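Local coordinates for protein glycoside Hydrolase Family 43_12 (Metagenome, PDB 7JVH) that probably hydrolyses glycosidic bonds in plant cell-wall polysaccharides, acting as a family 43 glycoside hydrolase, at residues 72-77 against 86-91; 106-111 against 161-166; 185-190 against 202-207; 433-438 against 558-563; 447-452 against 513-518. All coordinates share one frame; numbering follows the deposited sequence.

Contact 1 of 5, residues 72-77 against 86-91; sequences DYYLVN and VPIFHS
The two inner strands of a four-stranded blade of the family 43 beta-propeller meet here, antiparallel, with Tyr73 facing Ser91 and Leu75 facing Phe89 in the hydrogen-bonded pairs. Each pair exchanges two backbone bonds, the shortest from Phe89 N to Leu75 O at 2.8 Å. The blade's side chains divide between its faces. On one, Val76 CG1 lies alongside Ile88, 3.6 Å from its CB, and Tyr74 reaches Ile88 CD1 with its CD2 at 4.2 Å; Ile126 of the next blade covers this patch. On the other, Asn77 OD1 approaches the rim of Phe89 at CE1, 3.7 Å away, while Asn77 ND2 bonds to Thr336 and Pro62. The polar contact belongs to His90. Its CG stands anti to the backbone N (chi1 163°), which swings the imidazole beyond Tyr74 to Asp72. There NE2 donates to Asp72 OD1 at 2.6 Å and 170°, the acceptor in the ring plane but met from above the carboxylate plane. A leucine in place of His90 would probably leave the Asp72 carboxylate without this donor and free to turn. The bond thus ties the strands' ends through side chains, and the carboxylate would be expected to favour a charged imidazole.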
# COMPACT_ATOMS: atom_id res chain seq x y z
N ASP A 72 9.99 6.65 -19.88
CA ASP A 72 9.94 6.10 -18.51
C ASP A 72 8.69 6.50 -17.73
O ASP A 72 8.34 7.69 -17.67
CB ASP A 72 11.18 6.54 -17.74
CG ASP A 72 12.45 5.97 -18.32
OD1 ASP A 72 12.52 4.73 -18.43
OD2 ASP A 72 13.36 6.76 -18.63
N TYR A 73 8.04 5.49 -17.12
CA TYR A 73 6.89 5.67 -16.26
C TYR A 73 7.31 5.41 -14.82
O TYR A 73 8.15 4.56 -14.55
CB TYR A 73 5.75 4.69 -16.62
CG TYR A 73 5.17 4.88 -18.00
CD1 TYR A 73 4.24 5.89 -18.26
CD2 TYR A 73 5.54 4.04 -19.07
CE1 TYR A 73 3.71 6.06 -19.53
CE2 TYR A 73 5.01 4.22 -20.34
CZ TYR A 73 4.10 5.22 -20.56
OH TYR A 73 3.58 5.41 -21.82
N TYR A 74 6.72 6.17 -13.89
CA TYR A 74 6.93 5.99 -12.45
C TYR A 74 5.59 5.96 -11.74
O TYR A 74 4.70 6.74 -12.06
CB TYR A 74 7.84 7.09 -11.89
CG TYR A 74 9.21 7.13 -12.53
CD1 TYR A 74 9.44 7.86 -13.68
CD2 TYR A 74 10.28 6.43 -11.97
CE1 TYR A 74 10.69 7.90 -14.27
CE2 TYR A 74 11.54 6.48 -12.55
CZ TYR A 74 11.73 7.21 -13.70
OH TYR A 74 12.96 7.24 -14.29
N LEU A 75 5.44 5.02 -10.81
CA LEU A 75 4.18 4.75 -10.15
C LEU A 75 4.43 4.60 -8.66
O LEU A 75 5.38 3.92 -8.26
CB LEU A 75 3.54 3.48 -10.72
CG LEU A 75 2.39 2.82 -9.97
CD1 LEU A 75 1.05 3.49 -10.25
CD2 LEU A 75 2.36 1.33 -10.33
N VAL A 76 3.60 5.25 -7.85
CA VAL A 76 3.75 5.26 -6.40
C VAL A 76 2.42 5.05 -5.68
O VAL A 76 1.35 5.22 -6.28
CB VAL A 76 4.43 6.55 -5.91
CG1 VAL A 76 5.82 6.69 -6.52
CG2 VAL A 76 3.59 7.78 -6.22
N ASN A 77 2.51 4.67 -4.39
CA ASN A 77 1.39 4.27 -3.56
C ASN A 77 1.51 4.80 -2.11
O ASN A 77 2.61 5.11 -1.63
CB ASN A 77 1.32 2.74 -3.51
CG ASN A 77 1.22 2.11 -4.89
OD1 ASN A 77 2.21 1.66 -5.49
ND2 ASN A 77 -0.01 2.08 -5.41
N VAL A 86 5.95 4.83 0.74
CA VAL A 86 5.73 5.19 -0.67
C VAL A 86 6.65 4.40 -1.60
O VAL A 86 7.69 4.91 -2.03
CB VAL A 86 5.87 6.71 -0.90
CG1 VAL A 86 5.48 7.10 -2.34
CG2 VAL A 86 5.04 7.47 0.12
N PRO A 87 6.30 3.15 -1.96
CA PRO A 87 7.13 2.37 -2.87
C PRO A 87 7.00 2.97 -4.25
O PRO A 87 5.92 3.48 -4.57
CB PRO A 87 6.51 0.98 -2.81
CG PRO A 87 5.09 1.21 -2.41
CD PRO A 87 5.08 2.44 -1.54
N ILE A 88 8.09 2.96 -5.03
CA ILE A 88 8.10 3.54 -6.36
C ILE A 88 8.54 2.51 -7.42
O ILE A 88 9.60 1.88 -7.29
CB ILE A 88 8.93 4.84 -6.39
CG1 ILE A 88 8.98 5.42 -7.82
CG2 ILE A 88 10.33 4.63 -5.82
CD1 ILE A 88 9.37 6.88 -7.86
N PHE A 89 7.69 2.33 -8.43
CA PHE A 89 7.90 1.36 -9.50
C PHE A 89 8.20 2.07 -10.81
O PHE A 89 7.64 3.12 -11.09
CB PHE A 89 6.67 0.46 -9.64
CG PHE A 89 6.32 -0.29 -8.38
CD1 PHE A 89 5.46 0.28 -7.45
CD2 PHE A 89 6.86 -1.55 -8.12
CE1 PHE A 89 5.13 -0.41 -6.28
CE2 PHE A 89 6.55 -2.23 -6.95
CZ PHE A 89 5.68 -1.65 -6.03
N HIS A 90 9.11 1.49 -11.60
CA HIS A 90 9.49 1.99 -12.93
C HIS A 90 9.15 0.98 -14.03
O HIS A 90 9.29 -0.21 -13.83
CB HIS A 90 10.98 2.37 -12.96
CG HIS A 90 11.56 2.51 -14.33
ND1 HIS A 90 12.20 1.47 -14.98
CD2 HIS A 90 11.61 3.57 -15.18
CE1 HIS A 90 12.61 1.89 -16.17
NE2 HIS A 90 12.27 3.16 -16.31
N SER A 91 8.68 1.49 -15.17
CA SER A 91 8.30 0.67 -16.33
C SER A 91 8.35 1.49 -17.63
O SER A 91 8.04 2.68 -17.64
CB SER A 91 6.89 0.11 -16.13
OG SER A 91 6.42 -0.58 -17.28

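Contact 2 of 5, residues 106-111 against 161-166; sequences RTSQLD and WSDPFN
Arg106 NH2 donates to the carbonyl of Trp161, reaching its O at 2.7 Å in the carbonyl plane, and NH1 adds a weak second bond to the same oxygen. NH2 also forms a salt bridge with Asp163, whose OD1 lies 3.2 Å away near the guanidinium plane. That carboxylate oxygen has another donor: Ser108 OG comes to Asp163 OD1 at 2.6 Å, on the syn side and from the opposite face of the carboxylate. Gln109 works next to them. Its NE2 bonds to Ser162 O at 2.9 Å, from above the carbonyl plane, while OE1 accepts Arg106 N at 3.0 Å, so both ends of the amide are held. Gln109 CD lies 3.5 Å above the guanidinium plane of Arg106, toward its rim. A bend in the arginine chain at chi3 (-58°) brings the guanidinium under this amide. Farther out, Pro164 CD packs against Ser108 O at 3.4 Å and its CG against Gln109 CA at 3.8 Å, whereas the Trp161 indole leads away to Phe135 and Met137. A loop and the approach to a blade's outer strand are thus joined chiefly by side-chain donors reading backbone carbonyls, and the arginine charge is probably balanced in part by Asp163.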
# COMPACT_ATOMS: atom_id res chain seq x y z
N ARG A 106 14.37 7.78 4.33
CA ARG A 106 15.17 8.31 5.43
C ARG A 106 14.24 8.75 6.55
O ARG A 106 13.09 9.15 6.31
CB ARG A 106 16.02 9.50 4.96
CG ARG A 106 17.06 9.14 3.91
CD ARG A 106 18.02 10.29 3.67
NE ARG A 106 17.33 11.51 3.25
CZ ARG A 106 16.85 11.75 2.03
NH1 ARG A 106 17.00 10.85 1.06
NH2 ARG A 106 16.24 12.89 1.77
N THR A 107 14.74 8.64 7.79
CA THR A 107 14.02 9.07 8.98
C THR A 107 13.73 10.56 8.98
O THR A 107 12.76 11.00 9.56
CB THR A 107 14.77 8.62 10.25
OG1 THR A 107 14.76 7.19 10.29
CG2 THR A 107 14.09 9.13 11.52
N SER A 108 14.58 11.34 8.29
CA SER A 108 14.38 12.78 8.10
C SER A 108 13.18 13.13 7.20
O SER A 108 12.73 14.26 7.18
CB SER A 108 15.64 13.43 7.54
OG SER A 108 15.97 12.86 6.29
N GLN A 109 12.71 12.14 6.43
CA GLN A 109 11.52 12.29 5.58
C GLN A 109 10.27 11.75 6.26
O GLN A 109 9.16 12.22 6.00
CB GLN A 109 11.73 11.55 4.26
CG GLN A 109 12.85 12.10 3.38
CD GLN A 109 13.24 11.13 2.26
OE1 GLN A 109 13.44 9.93 2.50
NE2 GLN A 109 13.36 11.65 1.04
N LEU A 110 10.46 10.74 7.12
CA LEU A 110 9.38 9.96 7.71
C LEU A 110 9.88 9.20 8.93
O LEU A 110 10.80 8.38 8.83
CB LEU A 110 8.82 8.98 6.67
CG LEU A 110 7.83 7.88 7.07
CD1 LEU A 110 6.51 8.45 7.59
CD2 LEU A 110 7.57 6.98 5.88
N ASP A 111 9.27 9.47 10.09
CA ASP A 111 9.67 8.91 11.37
C ASP A 111 8.41 8.43 12.08
O ASP A 111 7.86 9.15 12.92
CB ASP A 111 10.40 9.97 12.19
CG ASP A 111 10.79 9.49 13.58
OD1 ASP A 111 10.68 8.29 13.85
OD2 ASP A 111 11.20 10.33 14.40
N TRP A 161 15.31 11.13 -2.98
CA TRP A 161 14.56 12.39 -2.93
C TRP A 161 15.01 13.29 -1.78
O TRP A 161 15.61 12.83 -0.81
CB TRP A 161 13.07 12.10 -2.81
CG TRP A 161 12.49 11.26 -3.92
CD1 TRP A 161 12.68 9.92 -4.13
CD2 TRP A 161 11.55 11.68 -4.92
NE1 TRP A 161 11.96 9.50 -5.21
CE2 TRP A 161 11.25 10.55 -5.71
CE3 TRP A 161 10.95 12.91 -5.23
CZ2 TRP A 161 10.38 10.61 -6.81
CZ3 TRP A 161 10.08 12.97 -6.32
CH2 TRP A 161 9.80 11.83 -7.09
N SER A 162 14.69 14.58 -1.89
CA SER A 162 15.02 15.58 -0.88
C SER A 162 14.28 15.33 0.43
O SER A 162 13.40 14.48 0.51
CB SER A 162 14.66 16.97 -1.37
OG SER A 162 13.25 17.15 -1.42
N ASP A 163 14.64 16.10 1.45
CA ASP A 163 13.87 16.17 2.69
C ASP A 163 12.58 16.94 2.41
O ASP A 163 12.49 17.65 1.41
CB ASP A 163 14.70 16.81 3.81
CG ASP A 163 15.65 15.83 4.47
OD1 ASP A 163 15.44 14.61 4.38
OD2 ASP A 163 16.63 16.26 5.10
N PRO A 164 11.54 16.80 3.25
CA PRO A 164 10.24 17.40 2.96
C PRO A 164 10.23 18.93 2.95
O PRO A 164 11.02 19.55 3.65
CB PRO A 164 9.34 16.86 4.09
CG PRO A 164 10.10 15.76 4.74
CD PRO A 164 11.55 16.05 4.52
N PHE A 165 9.35 19.51 2.14
CA PHE A 165 8.99 20.92 2.21
C PHE A 165 7.60 20.91 2.81
O PHE A 165 6.68 20.32 2.24
CB PHE A 165 8.94 21.55 0.80
CG PHE A 165 10.28 21.74 0.17
CD1 PHE A 165 10.87 20.72 -0.58
CD2 PHE A 165 10.98 22.93 0.33
CE1 PHE A 165 12.12 20.90 -1.17
CE2 PHE A 165 12.22 23.11 -0.25
CZ PHE A 165 12.79 22.10 -0.99
N ASN A 166 7.44 21.52 3.98
CA ASN A 166 6.13 21.58 4.67
C ASN A 166 5.24 22.58 3.95
O ASN A 166 5.65 23.73 3.72
CB ASN A 166 6.30 21.96 6.15
CG ASN A 166 6.65 20.77 7.05
OD1 ASN A 166 6.07 19.70 6.89
ND2 ASN A 166 7.61 20.94 7.97

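Contact 3 of 5, residues 185-190 against 202-207; sequences YLVHND and RCIKIW
Strands 185-190 and 203-207 run antiparallel, their axes 160° apart, with paired backbone bonds at Leu186-Trp207, His188-Lys205 and Asp190-Cys203. The side chains of these pairs share one face. There Trp207 and His188 meet rim to rim, and Trp207 NE1 donates to His188 NE2 at 3.1 Å, close to the plane of both rings; as the acceptor, NE2 probably carries no proton. The His188 ring holds its place between backbone N and carbonyl carbon (chi1 74°), which lays it beside Lys205 CB. Lys205, bent at chi3, carries NZ to Asp190 OD2 for a salt bridge of 2.8 Å on the anti side of the carboxylate. The other face carries Val187, Ile204 and Ile206 beside Asn189. Val187 and Ile204 meet through their CG2 methyls, and Pro241 of the neighbouring blade touches both residues. At the end of this face Arg202 NH2 meets a lone pair of Asn189 OD1 at 2.9 Å, amide and guanidinium nearly coplanar, while Asn189 ND2 bonds to Ile238 O. The two strands are the inner pair of a four-stranded blade in the five-bladed propeller of family 43.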
# COMPACT_ATOMS: atom_id res chain seq x y z
N TYR A 185 0.23 25.19 -10.00
CA TYR A 185 -0.94 25.13 -9.14
C TYR A 185 -0.92 23.88 -8.28
O TYR A 185 -0.16 22.95 -8.52
CB TYR A 185 -2.21 25.21 -9.99
CG TYR A 185 -2.24 26.45 -10.84
CD1 TYR A 185 -2.66 27.67 -10.32
CD2 TYR A 185 -1.81 26.42 -12.17
CE1 TYR A 185 -2.68 28.81 -11.09
CE2 TYR A 185 -1.82 27.56 -12.95
CZ TYR A 185 -2.25 28.76 -12.41
OH TYR A 185 -2.26 29.89 -13.18
N LEU A 186 -1.76 23.90 -7.25
CA LEU A 186 -1.86 22.80 -6.32
C LEU A 186 -3.32 22.65 -5.96
O LEU A 186 -3.97 23.61 -5.57
CB LEU A 186 -1.04 23.10 -5.07
CG LEU A 186 -0.97 22.00 -4.02
CD1 LEU A 186 0.25 22.21 -3.15
CD2 LEU A 186 -2.25 21.90 -3.18
N VAL A 187 -3.84 21.43 -6.12
CA VAL A 187 -5.21 21.13 -5.79
C VAL A 187 -5.23 20.10 -4.67
O VAL A 187 -4.32 19.25 -4.57
CB VAL A 187 -5.99 20.64 -7.03
CG1 VAL A 187 -5.55 19.23 -7.45
CG2 VAL A 187 -7.48 20.77 -6.79
N HIS A 188 -6.24 20.19 -3.81
CA HIS A 188 -6.37 19.25 -2.71
C HIS A 188 -7.79 19.20 -2.21
O HIS A 188 -8.62 20.04 -2.58
CB HIS A 188 -5.39 19.60 -1.58
CG HIS A 188 -5.78 20.82 -0.79
ND1 HIS A 188 -6.40 20.74 0.43
CD2 HIS A 188 -5.60 22.14 -1.03
CE1 HIS A 188 -6.61 21.96 0.90
NE2 HIS A 188 -6.14 22.83 0.03
N ASN A 189 -8.08 18.15 -1.42
CA ASN A 189 -9.34 18.00 -0.71
C ASN A 189 -9.25 18.86 0.56
O ASN A 189 -8.16 19.04 1.11
CB ASN A 189 -9.61 16.51 -0.43
CG ASN A 189 -10.44 16.24 0.82
OD1 ASN A 189 -9.97 16.46 1.94
ND2 ASN A 189 -11.65 15.71 0.64
N ASP A 190 -10.39 19.40 1.00
CA ASP A 190 -10.46 20.19 2.23
C ASP A 190 -11.85 20.05 2.84
O ASP A 190 -12.75 19.48 2.23
CB ASP A 190 -10.14 21.67 1.95
CG ASP A 190 -9.54 22.39 3.18
OD1 ASP A 190 -9.51 21.82 4.29
OD2 ASP A 190 -9.09 23.55 3.02
N ARG A 202 -17.24 17.49 1.63
CA ARG A 202 -15.87 17.92 1.41
C ARG A 202 -15.79 18.77 0.16
O ARG A 202 -16.78 18.94 -0.57
CB ARG A 202 -14.97 16.69 1.30
CG ARG A 202 -14.80 15.92 2.60
CD ARG A 202 -14.29 16.69 3.81
NE ARG A 202 -12.84 16.83 3.80
CZ ARG A 202 -12.05 16.84 4.87
NH1 ARG A 202 -12.55 16.72 6.11
NH2 ARG A 202 -10.74 17.02 4.70
N CYS A 203 -14.59 19.33 -0.08
CA CYS A 203 -14.35 20.32 -1.12
C CYS A 203 -13.06 20.05 -1.83
O CYS A 203 -12.14 19.48 -1.26
CB CYS A 203 -14.20 21.73 -0.49
SG CYS A 203 -15.71 22.37 0.20
N ILE A 204 -13.00 20.48 -3.10
CA ILE A 204 -11.76 20.56 -3.84
C ILE A 204 -11.35 22.03 -3.90
O ILE A 204 -12.13 22.89 -4.31
CB ILE A 204 -11.88 20.00 -5.26
CG1 ILE A 204 -12.35 18.54 -5.22
CG2 ILE A 204 -10.55 20.14 -5.99
CD1 ILE A 204 -11.51 17.61 -4.37
N LYS A 205 -10.11 22.29 -3.49
CA LYS A 205 -9.55 23.61 -3.38
C LYS A 205 -8.30 23.66 -4.23
O LYS A 205 -7.53 22.72 -4.24
CB LYS A 205 -9.19 23.89 -1.92
CG LYS A 205 -8.76 25.34 -1.66
CD LYS A 205 -8.71 25.66 -0.18
CE LYS A 205 -10.11 25.70 0.43
NZ LYS A 205 -10.08 25.89 1.89
N ILE A 206 -8.09 24.79 -4.92
CA ILE A 206 -6.90 25.01 -5.73
C ILE A 206 -6.13 26.23 -5.22
O ILE A 206 -6.72 27.17 -4.69
CB ILE A 206 -7.26 25.16 -7.22
CG1 ILE A 206 -6.00 25.12 -8.09
CG2 ILE A 206 -8.05 26.44 -7.50
CD1 ILE A 206 -6.31 24.96 -9.57
N TRP A 207 -4.80 26.17 -5.36
CA TRP A 207 -3.87 27.23 -4.98
C TRP A 207 -2.88 27.42 -6.10
O TRP A 207 -2.49 26.45 -6.73
CB TRP A 207 -3.04 26.82 -3.76
CG TRP A 207 -3.78 26.58 -2.50
CD1 TRP A 207 -4.45 25.45 -2.14
CD2 TRP A 207 -3.87 27.47 -1.38
NE1 TRP A 207 -4.97 25.59 -0.88
CE2 TRP A 207 -4.64 26.82 -0.39
CE3 TRP A 207 -3.40 28.77 -1.12
CZ2 TRP A 207 -4.95 27.42 0.84
CZ3 TRP A 207 -3.71 29.36 0.10
CH2 TRP A 207 -4.48 28.68 1.06

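Contact 4 of 5, residues 433-438 against 558-563; sequences ALFHRQ and GALVGM
Backbone bonds join Leu434 to Met563 (a selenomethionine) and His436 to Val561 in antiparallel pairs, and the straightest, Val561 N to His436 O, measures 2.8 Å at 173°. Beyond the last pair the ladder goes on with Gln438 N to Ala559 O at 3.0 Å, and a water donates to both Ala559 O and Gln438 O, bridging the strands where they part. Between the pairs Gly562 CA comes within 3.1 Å of Leu434 O, a closeness that leaves no room for a side chain there, beside Phe435 CD1.

Apolar contact centres on Phe435. Its ring crosses Leu560 at about a right angle: CD1 of Leu560 lies over one face, and Leu560 CB approaches Phe435 CD1 at 3.7 Å. The other Leu560 methyl, CD2, lies 3.8 Å from Arg437 CA, so the branched end straddles the two neighbours. Shortened to an alanine, Phe435 would no longer fill the space beside Leu560, and a gap would probably open there, with the Tyr464 ring losing one aromatic neighbour.

Polar side chains look elsewhere. A chi1 of -174° sets the His436 ring beside its own carbonyl carbon, where ND1 donates to Arg437 O at 2.7 Å, while Arg437 NE reaches Cys60 O and Gln438 OE1 bonds to Tyr526. Strand 433-437 pairs with 560-566 in one sheet of the concanavalin A-like beta-sandwich of the C-terminal domain.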
# COMPACT_ATOMS: atom_id res chain seq x y z
N ALA A 433 10.65 -6.67 13.47
CA ALA A 433 10.02 -7.60 12.56
C ALA A 433 10.09 -7.06 11.12
O ALA A 433 10.00 -5.87 10.89
CB ALA A 433 8.58 -7.82 12.98
N LEU A 434 10.31 -7.97 10.16
CA LEU A 434 10.36 -7.63 8.74
C LEU A 434 9.18 -8.30 8.06
O LEU A 434 8.92 -9.48 8.29
CB LEU A 434 11.68 -8.06 8.10
CG LEU A 434 12.11 -7.33 6.84
CD1 LEU A 434 12.23 -5.84 7.07
CD2 LEU A 434 13.42 -7.91 6.32
N PHE A 435 8.45 -7.52 7.24
CA PHE A 435 7.14 -7.89 6.75
C PHE A 435 7.04 -7.84 5.23
O PHE A 435 7.69 -7.03 4.56
CB PHE A 435 6.07 -6.97 7.33
CG PHE A 435 5.73 -7.25 8.77
CD1 PHE A 435 5.11 -8.43 9.14
CD2 PHE A 435 6.02 -6.30 9.76
CE1 PHE A 435 4.80 -8.68 10.46
CE2 PHE A 435 5.70 -6.55 11.08
CZ PHE A 435 5.08 -7.73 11.44
N HIS A 436 6.19 -8.73 4.72
CA HIS A 436 5.86 -8.87 3.32
C HIS A 436 4.35 -8.74 3.28
O HIS A 436 3.65 -9.37 4.08
CB HIS A 436 6.29 -10.25 2.83
CG HIS A 436 6.12 -10.44 1.35
ND1 HIS A 436 4.88 -10.59 0.76
CD2 HIS A 436 7.03 -10.51 0.35
CE1 HIS A 436 5.05 -10.75 -0.54
NE2 HIS A 436 6.34 -10.70 -0.82
N ARG A 437 3.84 -7.92 2.34
CA ARG A 437 2.42 -7.72 2.18
C ARG A 437 1.74 -9.02 1.80
O ARG A 437 2.29 -9.83 1.05
CB ARG A 437 2.16 -6.68 1.08
CG ARG A 437 2.60 -5.27 1.44
CD ARG A 437 2.66 -4.44 0.19
NE ARG A 437 3.00 -3.03 0.36
CZ ARG A 437 4.22 -2.57 0.60
NH1 ARG A 437 5.26 -3.38 0.77
NH2 ARG A 437 4.43 -1.27 0.69
N GLN A 438 0.54 -9.24 2.35
CA GLN A 438 -0.33 -10.33 1.92
C GLN A 438 -0.89 -9.93 0.56
O GLN A 438 -1.74 -9.02 0.45
CB GLN A 438 -1.45 -10.59 2.92
CG GLN A 438 -2.42 -11.67 2.49
CD GLN A 438 -3.27 -12.24 3.62
OE1 GLN A 438 -3.08 -11.90 4.78
NE2 GLN A 438 -4.21 -13.11 3.28
N GLY A 558 -3.63 -3.45 4.34
CA GLY A 558 -3.75 -4.89 4.20
C GLY A 558 -2.88 -5.64 5.22
O GLY A 558 -1.94 -5.10 5.75
N ALA A 559 -3.19 -6.91 5.43
CA ALA A 559 -2.42 -7.77 6.30
C ALA A 559 -1.00 -7.96 5.78
O ALA A 559 -0.73 -7.76 4.60
CB ALA A 559 -3.11 -9.13 6.47
N LEU A 560 -0.12 -8.36 6.70
CA LEU A 560 1.29 -8.57 6.44
C LEU A 560 1.67 -9.94 6.98
O LEU A 560 1.03 -10.45 7.89
CB LEU A 560 2.14 -7.50 7.14
CG LEU A 560 1.77 -6.04 6.82
CD1 LEU A 560 2.42 -5.11 7.82
CD2 LEU A 560 2.18 -5.65 5.40
N VAL A 561 2.72 -10.53 6.41
CA VAL A 561 3.31 -11.74 6.91
C VAL A 561 4.81 -11.51 6.97
O VAL A 561 5.39 -10.90 6.08
CB VAL A 561 2.94 -12.97 6.04
CG1 VAL A 561 3.55 -12.88 4.65
CG2 VAL A 561 3.35 -14.27 6.73
N GLY A 562 5.44 -11.98 8.04
CA GLY A 562 6.86 -11.78 8.21
C GLY A 562 7.45 -12.52 9.40
O GLY A 562 6.77 -13.31 10.05
N MSE A 563 8.73 -12.23 9.67
CA MSE A 563 9.43 -12.80 10.79
C MSE A 563 9.79 -11.68 11.77
O MSE A 563 9.98 -10.54 11.37
CB MSE A 563 10.64 -13.62 10.30
CG MSE A 563 11.65 -12.86 9.47
SE MSE A 563 12.22 -13.77 7.79
CE MSE A 563 11.75 -12.45 6.44
O HOH W 1 -1.21 -6.34 2.03

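Contact 5 of 5, residues 447-452 against 513-518; sequences TTLSYN and TPITLG
Thr448 and Thr516 face each other across two antiparallel strands of the concanavalin A-like sandwich, in the sheet that also includes strand 28-37. Both threonines set OG1 beside their own backbone N (chi1 -58° and -76°) and the methyl opposite it, so that the hydroxyls turn toward one another at the non-hydrogen-bonded pair. The flanking pairs, Thr447-Leu517 and Leu449-Ile515, each exchange two backbone bonds, such as Leu517 N to Thr447 O at 2.7 Å, and send their side chains to the opposite face. Leu449 adopts a less common first torsion, CG wedged between backbone N and carbonyl carbon (chi1 75°), which brings CD2 to Ile515 CG2 at 3.7 Å and to Leu517 CG at 4.1 Å. Val475 and Leu473 of the other sheet pack on Ile515 and Leu517, so this face lines the sandwich interior. Thr447 OG1 stays satisfied by Asn32 O. On the outer face, the hydroxyls share one short hydrogen bond, 2.6 Å between Thr448 OG1 and Thr516 OG1.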
# COMPACT_ATOMS: atom_id res chain seq x y z
N THR A 447 9.12 -19.81 7.09
CA THR A 447 10.42 -19.24 7.39
C THR A 447 11.25 -20.27 8.15
O THR A 447 10.71 -21.11 8.87
CB THR A 447 10.29 -17.91 8.19
OG1 THR A 447 11.56 -17.24 8.21
CG2 THR A 447 9.83 -18.15 9.64
N THR A 448 12.57 -20.19 7.97
CA THR A 448 13.52 -21.10 8.58
C THR A 448 14.50 -20.26 9.37
O THR A 448 15.04 -19.28 8.85
CB THR A 448 14.27 -21.93 7.51
OG1 THR A 448 13.31 -22.66 6.75
CG2 THR A 448 15.22 -22.92 8.14
N LEU A 449 14.72 -20.65 10.63
CA LEU A 449 15.49 -19.83 11.55
C LEU A 449 16.38 -20.69 12.43
O LEU A 449 16.05 -21.81 12.78
CB LEU A 449 14.59 -18.91 12.41
CG LEU A 449 13.77 -19.50 13.56
CD1 LEU A 449 13.65 -18.56 14.74
CD2 LEU A 449 12.39 -19.89 13.07
N SER A 450 17.56 -20.13 12.74
CA SER A 450 18.49 -20.67 13.70
C SER A 450 18.37 -19.81 14.95
O SER A 450 18.69 -18.62 14.94
CB SER A 450 19.91 -20.65 13.13
OG SER A 450 20.86 -20.75 14.17
N TYR A 451 17.87 -20.43 16.02
CA TYR A 451 17.41 -19.74 17.21
C TYR A 451 18.53 -19.73 18.20
O TYR A 451 18.84 -20.76 18.82
CB TYR A 451 16.18 -20.47 17.77
CG TYR A 451 15.74 -19.99 19.12
CD1 TYR A 451 14.89 -18.90 19.25
CD2 TYR A 451 16.21 -20.59 20.27
CE1 TYR A 451 14.49 -18.43 20.49
CE2 TYR A 451 15.83 -20.13 21.53
CZ TYR A 451 14.97 -19.04 21.63
OH TYR A 451 14.60 -18.63 22.87
N ASN A 452 19.22 -18.59 18.30
CA ASN A 452 20.16 -18.30 19.41
C ASN A 452 19.68 -18.71 20.82
O ASN A 452 18.89 -18.01 21.45
CB ASN A 452 20.51 -16.82 19.40
CG ASN A 452 21.65 -16.51 20.33
OD1 ASN A 452 21.79 -17.14 21.38
ND2 ASN A 452 22.49 -15.55 19.95
N THR A 513 19.14 -27.74 16.10
CA THR A 513 19.14 -27.58 14.65
C THR A 513 18.24 -26.41 14.26
O THR A 513 17.44 -25.96 15.07
CB THR A 513 18.59 -28.83 13.91
OG1 THR A 513 17.16 -28.75 13.85
CG2 THR A 513 18.98 -30.13 14.61
N PRO A 514 18.32 -25.90 13.01
CA PRO A 514 17.37 -24.89 12.54
C PRO A 514 15.95 -25.45 12.60
O PRO A 514 15.76 -26.68 12.59
CB PRO A 514 17.81 -24.66 11.07
CG PRO A 514 19.22 -25.10 11.02
CD PRO A 514 19.34 -26.24 11.99
N ILE A 515 14.96 -24.55 12.65
CA ILE A 515 13.55 -24.92 12.66
C ILE A 515 12.81 -24.11 11.61
O ILE A 515 13.17 -22.96 11.34
CB ILE A 515 12.93 -24.73 14.06
CG1 ILE A 515 11.49 -25.27 14.11
CG2 ILE A 515 12.95 -23.26 14.49
CD1 ILE A 515 10.89 -25.25 15.50
N THR A 516 11.80 -24.72 10.99
CA THR A 516 10.97 -24.02 10.01
C THR A 516 9.58 -23.81 10.61
O THR A 516 9.01 -24.74 11.19
CB THR A 516 10.90 -24.79 8.66
OG1 THR A 516 12.12 -24.60 7.94
CG2 THR A 516 9.77 -24.28 7.79
N LEU A 517 9.07 -22.58 10.49
CA LEU A 517 7.70 -22.27 10.87
C LEU A 517 6.92 -21.93 9.62
O LEU A 517 7.46 -21.35 8.68
CB LEU A 517 7.67 -21.09 11.86
CG LEU A 517 8.53 -21.24 13.12
CD1 LEU A 517 8.34 -20.00 14.00
CD2 LEU A 517 8.23 -22.53 13.89
N GLY A 518 5.63 -22.30 9.61
CA GLY A 518 4.79 -22.15 8.45
C GLY A 518 3.38 -21.72 8.82
O GLY A 518 2.91 -22.03 9.93

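How the contacts relate
Contacts 1 and 3 show the same element twice, inner strand pairs of propeller blades, both largely buried, contact 1 with a His-carboxylate bond, contact 3 with a Lys-Asp salt bridge. Contact 2 is looser and nearer the surface, its side chains reaching backbone oxygens rather than strands pairing; it still meets contact 1 where Ile88 CD1 touches Trp161 CZ2. Contacts 4 and 5 belong to different sheets of the sandwich domain and face each other through Met563 and Thr447, the first wholly buried and the second with one face toward its outside. Contacts 1 and 4 come together at Pro87 and Arg437, between propeller and sandwich, whereas contacts 3 and 5 have centres about 52 Å apart.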